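Local coordinates for transcriptional regulator (AraC-type DNA-binding domain-containing proteins) (Chromobacterium violaceum, PDB 3OIO), which probably binds specific DNA sequences as a transcription factor of the AraC family, this chain being its helix-turn-helix domain, at residues R60-A64 and A81-S85. Where two conformers were deposited one is given. Residue numbers count along the deposited sequence, not the author numbering.
Sequences RLNRA and ACGFS
In the AraC-type DNA-binding domain, a long linker helix joins two helix-turn-helix subdomains; here that helix, 52-70, meets the turn of the second one, between helices 75-81 and 87-98. R60-A64 is regular α-helix, with A64 N hydrogen-bonded to R60 O at 2.9 Å. A81 ends helix 75-81, and C82 (phi/psi -110/19) leaves it with its CA 5.4 Å from R60 CA. C82, chi1 m, points its small, apolar thiol at the helix: SG lies 3.6 Å from A64 N and 3.8 Å from A64 CB, the short methyl letting the two backbones approach, and 3.8 Å from R63 CG. The R63 side chain leads away, its NE hydrogen-bonded to Q66 OE1. G83 follows at phi/psi 89/8, the C' residue of a Schellman motif in which G83 N and F84 N donate hydrogen bonds to L80 O and G79 O. Glycine suits this left-handed conformation, and a CB here would also clash with R60 NE. The chain then extends at F84 (-83/158, chi1 m, chi2 -88°); L61 (m, t) sets off sideways but turns its CD2 methyl to the ring, 3.4 Å from F84 CZ, while F90 and H89 continue the aromatic cluster. Long enough to reach from the helix past C82 to F84, R60 (m, t, p, chi4 -137°) holds its guanidinium over one face of F84, tilted and NH1 first (R60 NH1 3.5 Å from F84 CZ), in a cation-pi contact, CZ 4.5 Å from the ring centroid and 16° off its normal. The same group satisfies a carbonyl at the helix end: R60 NE donates to C82 O at 2.8 Å, with a nearly straight N-H...O angle of 170°.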
loop_
_atom_site.group_PDB
_atom_site.type_symbol
_atom_site.label_atom_id
_atom_site.label_comp_id
_atom_site.label_asym_id
_atom_site.label_seq_id
_atom_site.Cartn_x
_atom_site.Cartn_y
_atom_site.Cartn_z
ATOM N N ARG A 60 0.407 1.100 0.607
ATOM C CA ARG A 60 0.318 2.448 1.193
ATOM C C ARG A 60 -0.008 2.373 2.695
ATOM O O ARG A 60 0.559 3.146 3.480
ATOM C CB ARG A 60 -0.733 3.280 0.437
ATOM C CG ARG A 60 -0.235 3.648 -1.006
ATOM C CD ARG A 60 -1.369 4.089 -1.995
ATOM N NE ARG A 60 -2.270 4.955 -1.244
ATOM C CZ ARG A 60 -3.591 4.924 -1.286
ATOM N NH1 ARG A 60 -4.276 5.694 -0.411
ATOM N NH2 ARG A 60 -4.214 4.140 -2.191
ATOM N N LEU A 61 -0.875 1.431 3.087
ATOM C CA LEU A 61 -1.190 1.228 4.513
ATOM C C LEU A 61 0.027 0.726 5.306
ATOM O O LEU A 61 0.227 1.136 6.468
ATOM C CB LEU A 61 -2.345 0.228 4.677
ATOM C CG LEU A 61 -3.696 0.884 4.305
ATOM C CD1 LEU A 61 -4.762 -0.229 4.212
ATOM C CD2 LEU A 61 -4.175 2.051 5.267
ATOM N N ASN A 62 0.843 -0.156 4.692
ATOM C CA ASN A 62 2.060 -0.574 5.350
ATOM C C ASN A 62 3.088 0.544 5.465
ATOM O O ASN A 62 3.803 0.608 6.481
ATOM C CB ASN A 62 2.640 -1.836 4.671
ATOM C CG ASN A 62 2.004 -3.097 5.231
ATOM O OD1 ASN A 62 2.413 -3.603 6.295
ATOM N ND2 ASN A 62 0.983 -3.603 4.541
ATOM N N ARG A 63 3.183 1.420 4.449
ATOM C CA ARG A 63 4.059 2.580 4.626
ATOM C C ARG A 63 3.530 3.441 5.795
ATOM O O ARG A 63 4.308 3.970 6.615
ATOM C CB ARG A 63 4.184 3.400 3.321
ATOM C CG ARG A 63 4.986 4.715 3.481
ATOM C CD ARG A 63 6.409 4.592 4.050
ATOM N NE ARG A 63 7.295 3.602 3.425
ATOM C CZ ARG A 63 8.088 3.838 2.378
ATOM N NH1 ARG A 63 8.887 2.870 1.906
ATOM N NH2 ARG A 63 8.075 5.029 1.779
ATOM N N ALA A 64 2.211 3.585 5.878
ATOM C CA ALA A 64 1.617 4.384 6.974
ATOM C C ALA A 64 1.992 3.762 8.328
ATOM O O ALA A 64 2.316 4.466 9.314
ATOM C CB ALA A 64 0.106 4.456 6.799
ATOM N N ALA A 81 0.611 11.746 3.405
ATOM C CA ALA A 81 1.875 11.242 2.858
ATOM C C ALA A 81 1.739 9.875 2.207
ATOM O O ALA A 81 2.600 9.469 1.428
ATOM C CB ALA A 81 2.935 11.160 3.989
ATOM N N CYS A 82 0.673 9.141 2.546
ATOM C CA CYS A 82 0.488 7.810 2.000
ATOM C C CYS A 82 -0.673 7.791 1.017
ATOM O O CYS A 82 -1.203 6.721 0.691
ATOM C CB CYS A 82 0.300 6.784 3.120
ATOM S SG CYS A 82 1.756 6.663 4.158
ATOM N N GLY A 83 -1.057 8.972 0.522
ATOM C CA GLY A 83 -1.998 9.077 -0.604
ATOM C C GLY A 83 -3.477 9.126 -0.240
ATOM O O GLY A 83 -4.326 9.017 -1.130
ATOM N N PHE A 84 -3.795 9.234 1.046
ATOM C CA PHE A 84 -5.184 9.281 1.503
ATOM C C PHE A 84 -5.711 10.700 1.380
ATOM O O PHE A 84 -4.927 11.642 1.343
ATOM C CB PHE A 84 -5.295 8.720 2.934
ATOM C CG PHE A 84 -4.985 7.273 2.984
ATOM C CD1 PHE A 84 -5.997 6.333 2.768
ATOM C CD2 PHE A 84 -3.667 6.835 3.146
ATOM C CE1 PHE A 84 -5.706 4.958 2.755
ATOM C CE2 PHE A 84 -3.365 5.456 3.134
ATOM C CZ PHE A 84 -4.407 4.526 2.933
ATOM N N SER A 85 -7.012 10.890 1.306
ATOM C CA SER A 85 -7.472 12.260 1.174
ATOM C C SER A 85 -8.387 12.700 2.265
ATOM O O SER A 85 -9.030 13.730 2.130
ATOM C CB SER A 85 -8.146 12.523 -0.156
ATOM O OG SER A 85 -7.919 13.865 -0.503
#